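Local coordinates for putative lipoprotein YerB (Bacillus subtilis, PDB 2PSB) that is of unknown function but is a putative membrane-anchored lipoprotein that interacts with PcrA, at residues 229-235 with 255-261. Residues are numbered along the deposited sequence; the frame is centred on the assembly and turned at random.
Sequences QNIFIVE and GKGLLFQ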
ATOM      1  N   GLN A 229      -2.375   5.976  11.357  1.00 33.71           N
ATOM      2  CA  GLN A 229      -1.846   7.082  12.139  1.00 32.30           C
ATOM      3  C   GLN A 229      -0.934   8.030  11.375  1.00 32.51           C
ATOM      4  O   GLN A 229      -0.433   8.988  11.947  1.00 31.28           O
ATOM      5  CB  GLN A 229      -1.116   6.540  13.373  1.00 33.52           C
ATOM      6  CG  GLN A 229      -2.042   6.064  14.490  1.00 31.80           C
ATOM      7  CD  GLN A 229      -2.741   4.748  14.181  1.00 33.41           C
ATOM      8  OE1 GLN A 229      -3.743   4.403  14.817  1.00 35.79           O
ATOM      9  NE2 GLN A 229      -2.221   4.006  13.212  1.00 32.75           N
ATOM     10  N   ASN A 230      -0.720   7.754  10.089  1.00 31.82           N
ATOM     11  CA  ASN A 230       0.120   8.602   9.242  1.00 30.80           C
ATOM     12  C   ASN A 230      -0.394   8.649   7.805  1.00 30.31           C
ATOM     13  O   ASN A 230      -0.738   7.615   7.227  1.00 32.37           O
ATOM     14  CB  ASN A 230       1.584   8.104   9.196  1.00 31.44           C
ATOM     15  CG  ASN A 230       2.147   7.757  10.570  1.00 30.85           C
ATOM     16  OD1 ASN A 230       1.840   6.710  11.129  1.00 32.65           O
ATOM     17  ND2 ASN A 230       2.976   8.636  11.110  1.00 28.49           N
ATOM     18  N   ILE A 231      -0.468   9.850   7.237  1.00 28.31           N
ATOM     19  CA  ILE A 231      -0.879  10.007   5.853  1.00 27.76           C
ATOM     20  C   ILE A 231       0.339  10.668   5.200  1.00 30.28           C
ATOM     21  O   ILE A 231       0.732  11.792   5.553  1.00 30.55           O
ATOM     22  CB  ILE A 231      -2.104  10.937   5.653  1.00 28.54           C
ATOM     23  CG1 ILE A 231      -3.220  10.634   6.665  1.00 28.80           C
ATOM     24  CG2 ILE A 231      -2.611  10.769   4.224  1.00 26.33           C
ATOM     25  CD1 ILE A 231      -3.785   9.225   6.626  1.00 27.69           C
ATOM     26  N   PHE A 232       0.925   9.960   4.245  1.00 28.30           N
ATOM     27  CA  PHE A 232       2.112  10.415   3.561  1.00 28.91           C
ATOM     28  C   PHE A 232       1.835  10.592   2.070  1.00 31.31           C
ATOM     29  O   PHE A 232       1.766   9.609   1.322  1.00 33.51           O
ATOM     30  CB  PHE A 232       3.218   9.387   3.794  1.00 27.46           C
ATOM     31  CG  PHE A 232       4.562   9.798   3.271  1.00 27.42           C
ATOM     32  CD1 PHE A 232       4.849  11.135   2.993  1.00 24.72           C
ATOM     33  CD2 PHE A 232       5.566   8.848   3.103  1.00 27.60           C
ATOM     34  CE1 PHE A 232       6.110  11.509   2.556  1.00 25.57           C
ATOM     35  CE2 PHE A 232       6.833   9.218   2.665  1.00 28.46           C
ATOM     36  CZ  PHE A 232       7.104  10.556   2.393  1.00 26.72           C
ATOM     37  N   ILE A 233       1.674  11.845   1.649  1.00 31.75           N
ATOM     38  CA  ILE A 233       1.392  12.151   0.253  1.00 31.80           C
ATOM     39  C   ILE A 233       2.712  12.407  -0.443  1.00 31.91           C
ATOM     40  O   ILE A 233       3.445  13.316  -0.075  1.00 30.93           O
ATOM     41  CB  ILE A 233       0.449  13.391   0.143  1.00 33.83           C
ATOM     42  CG1 ILE A 233      -0.845  13.096   0.908  1.00 33.41           C
ATOM     43  CG2 ILE A 233       0.146  13.720  -1.332  1.00 31.14           C
ATOM     44  CD1 ILE A 233      -1.788  14.266   1.038  1.00 38.60           C
ATOM     45  N   VAL A 234       3.014  11.579  -1.440  1.00 32.33           N
ATOM     46  CA  VAL A 234       4.265  11.679  -2.179  1.00 32.74           C
ATOM     47  C   VAL A 234       4.094  12.109  -3.639  1.00 34.81           C
ATOM     48  O   VAL A 234       3.267  11.558  -4.361  1.00 33.77           O
ATOM     49  CB  VAL A 234       5.013  10.322  -2.101  1.00 33.09           C
ATOM     50  CG1 VAL A 234       6.183  10.285  -3.061  1.00 33.47           C
ATOM     51  CG2 VAL A 234       5.510  10.101  -0.674  1.00 33.77           C
ATOM     52  N   GLU A 235       4.879  13.101  -4.060  1.00 36.33           N
ATOM     53  CA  GLU A 235       4.822  13.601  -5.434  1.00 35.83           C
ATOM     54  C   GLU A 235       5.928  12.979  -6.258  1.00 36.66           C
ATOM     55  O   GLU A 235       7.102  13.256  -6.048  1.00 37.38           O
ATOM     56  CB  GLU A 235       4.975  15.122  -5.479  1.00 36.05           C
ATOM     57  CG  GLU A 235       4.790  15.700  -6.885  1.00 36.43           C
ATOM     58  CD  GLU A 235       4.798  17.221  -6.914  1.00 38.48           C
ATOM     59  OE1 GLU A 235       5.877  17.828  -6.723  1.00 38.75           O
ATOM     60  OE2 GLU A 235       3.717  17.816  -7.120  1.00 33.97           O
ATOM     61  N   GLY A 255      11.784  14.054  -4.266  1.00 43.52           N
ATOM     62  CA  GLY A 255      10.863  15.130  -4.580  1.00 41.93           C
ATOM     63  C   GLY A 255      10.173  15.673  -3.352  1.00 40.41           C
ATOM     64  O   GLY A 255      10.690  15.558  -2.247  1.00 41.19           O
ATOM     65  N   LYS A 256       8.995  16.254  -3.531  1.00 41.06           N
ATOM     66  CA  LYS A 256       8.270  16.831  -2.406  1.00 40.29           C
ATOM     67  C   LYS A 256       7.056  16.033  -1.952  1.00 39.20           C
ATOM     68  O   LYS A 256       6.584  15.137  -2.654  1.00 38.44           O
ATOM     69  CB  LYS A 256       7.849  18.256  -2.754  1.00 43.03           C
ATOM     70  CG  LYS A 256       7.185  18.387  -4.110  1.00 44.52           C
ATOM     71  CD  LYS A 256       7.011  19.854  -4.495  1.00 48.45           C
ATOM     72  CE  LYS A 256       8.350  20.558  -4.690  1.00 47.75           C
ATOM     73  NZ  LYS A 256       9.229  20.519  -3.480  1.00 48.40           N
ATOM     74  N   GLY A 257       6.551  16.375  -0.771  1.00 37.35           N
ATOM     75  CA  GLY A 257       5.397  15.681  -0.242  1.00 37.90           C
ATOM     76  C   GLY A 257       4.839  16.316   1.011  1.00 36.90           C
ATOM     77  O   GLY A 257       5.382  17.291   1.514  1.00 37.55           O
ATOM     78  N   LEU A 258       3.747  15.742   1.504  1.00 36.53           N
ATOM     79  CA  LEU A 258       3.055  16.207   2.696  1.00 34.26           C
ATOM     80  C   LEU A 258       2.911  15.069   3.689  1.00 33.34           C
ATOM     81  O   LEU A 258       2.635  13.937   3.313  1.00 34.20           O
ATOM     82  CB  LEU A 258       1.661  16.717   2.324  1.00 34.01           C
ATOM     83  CG  LEU A 258       1.486  18.106   1.705  1.00 35.23           C
ATOM     84  CD1 LEU A 258       2.773  18.625   1.074  1.00 35.55           C
ATOM     85  CD2 LEU A 258       0.383  18.014   0.695  1.00 32.51           C
ATOM     86  N   LEU A 259       3.069  15.380   4.965  1.00 33.43           N
ATOM     87  CA  LEU A 259       2.954  14.375   6.005  1.00 31.63           C
ATOM     88  C   LEU A 259       1.930  14.812   7.044  1.00 32.66           C
ATOM     89  O   LEU A 259       2.078  15.865   7.664  1.00 33.50           O
ATOM     90  CB  LEU A 259       4.318  14.161   6.660  1.00 28.01           C
ATOM     91  CG  LEU A 259       4.406  13.066   7.724  1.00 28.53           C
ATOM     92  CD1 LEU A 259       4.049  11.679   7.117  1.00 24.89           C
ATOM     93  CD2 LEU A 259       5.817  13.058   8.286  1.00 26.12           C
ATOM     94  N   PHE A 260       0.888  13.998   7.218  1.00 33.55           N
ATOM     95  CA  PHE A 260      -0.176  14.280   8.176  1.00 32.33           C
ATOM     96  C   PHE A 260      -0.201  13.265   9.301  1.00 33.55           C
ATOM     97  O   PHE A 260      -0.409  12.067   9.072  1.00 31.33           O
ATOM     98  CB  PHE A 260      -1.552  14.254   7.510  1.00 32.40           C
ATOM     99  CG  PHE A 260      -1.698  15.201   6.365  1.00 33.45           C
ATOM    100  CD1 PHE A 260      -1.112  14.924   5.138  1.00 33.93           C
ATOM    101  CD2 PHE A 260      -2.435  16.381   6.514  1.00 34.46           C
ATOM    102  CE1 PHE A 260      -1.255  15.804   4.067  1.00 33.94           C
ATOM    103  CE2 PHE A 260      -2.582  17.265   5.451  1.00 33.40           C
ATOM    104  CZ  PHE A 260      -1.991  16.978   4.225  1.00 33.85           C
ATOM    105  N   GLN A 261      -0.011  13.759  10.517  1.00 34.73           N
ATOM    106  CA  GLN A 261      -0.028  12.924  11.707  1.00 37.98           C
ATOM    107  C   GLN A 261      -0.506  13.789  12.875  1.00 39.99           C
ATOM    108  O   GLN A 261      -0.167  14.967  12.955  1.00 42.20           O
ATOM    109  CB  GLN A 261       1.376  12.356  11.969  1.00 36.97           C
ATOM    110  CG  GLN A 261       2.491  13.243  11.464  1.00 37.16           C
ATOM    111  CD  GLN A 261       3.883  12.716  11.786  1.00 37.21           C
ATOM    112  OE1 GLN A 261       4.239  11.581  11.454  1.00 36.16           O
ATOM    113  NE2 GLN A 261       4.685  13.552  12.424  1.00 38.58           N
TER
HETATM  114  O   HOH W   1       8.183  15.749  -6.675  1.00 57.63           O
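I231 and I233 pair with F260 and L258 through two antiparallel hydrogen-bonded pairs, and the axes of strands 230-235 and 255-261 run 4.7 Å apart at 166°. F260 N to I231 O is nearly straight at the hydrogen, 174°. E235 N adds a fifth bond, 3.0 Å to K256 O. One water donates to E235 O and E235 OE1 and accepts from K256 N, bridging the two strands beyond the last of these bonds. E235 OE2 turns instead to the backbone N of L301.

I231, I233, L258 and F260 share one face. F260 CG lies anti to its carbonyl carbon (chi1 -57°), which lays the ring back along its own strand toward L258. I233, its chain extended, reaches across, and its CD1 meets F260 CE1 at 3.4 Å. I231 O lies at the ring edge. A304 and I306 pack against this face.

On the other face, V234 CG2 sits 3.4 Å above the centre of the F232 ring. L258 O approaches that ring's edge, 3.6 Å from F232 CD1. G257, opposite V234, has no side chain to collide with I233 O. W270 and I277 pack here. Strand 230-240 pairs antiparallel with 247-250 and 255-261, and parallel with 293-298. From 255-261 an antiparallel meander runs through 264-273 to 276-281 in the DUF3048 C-terminal region.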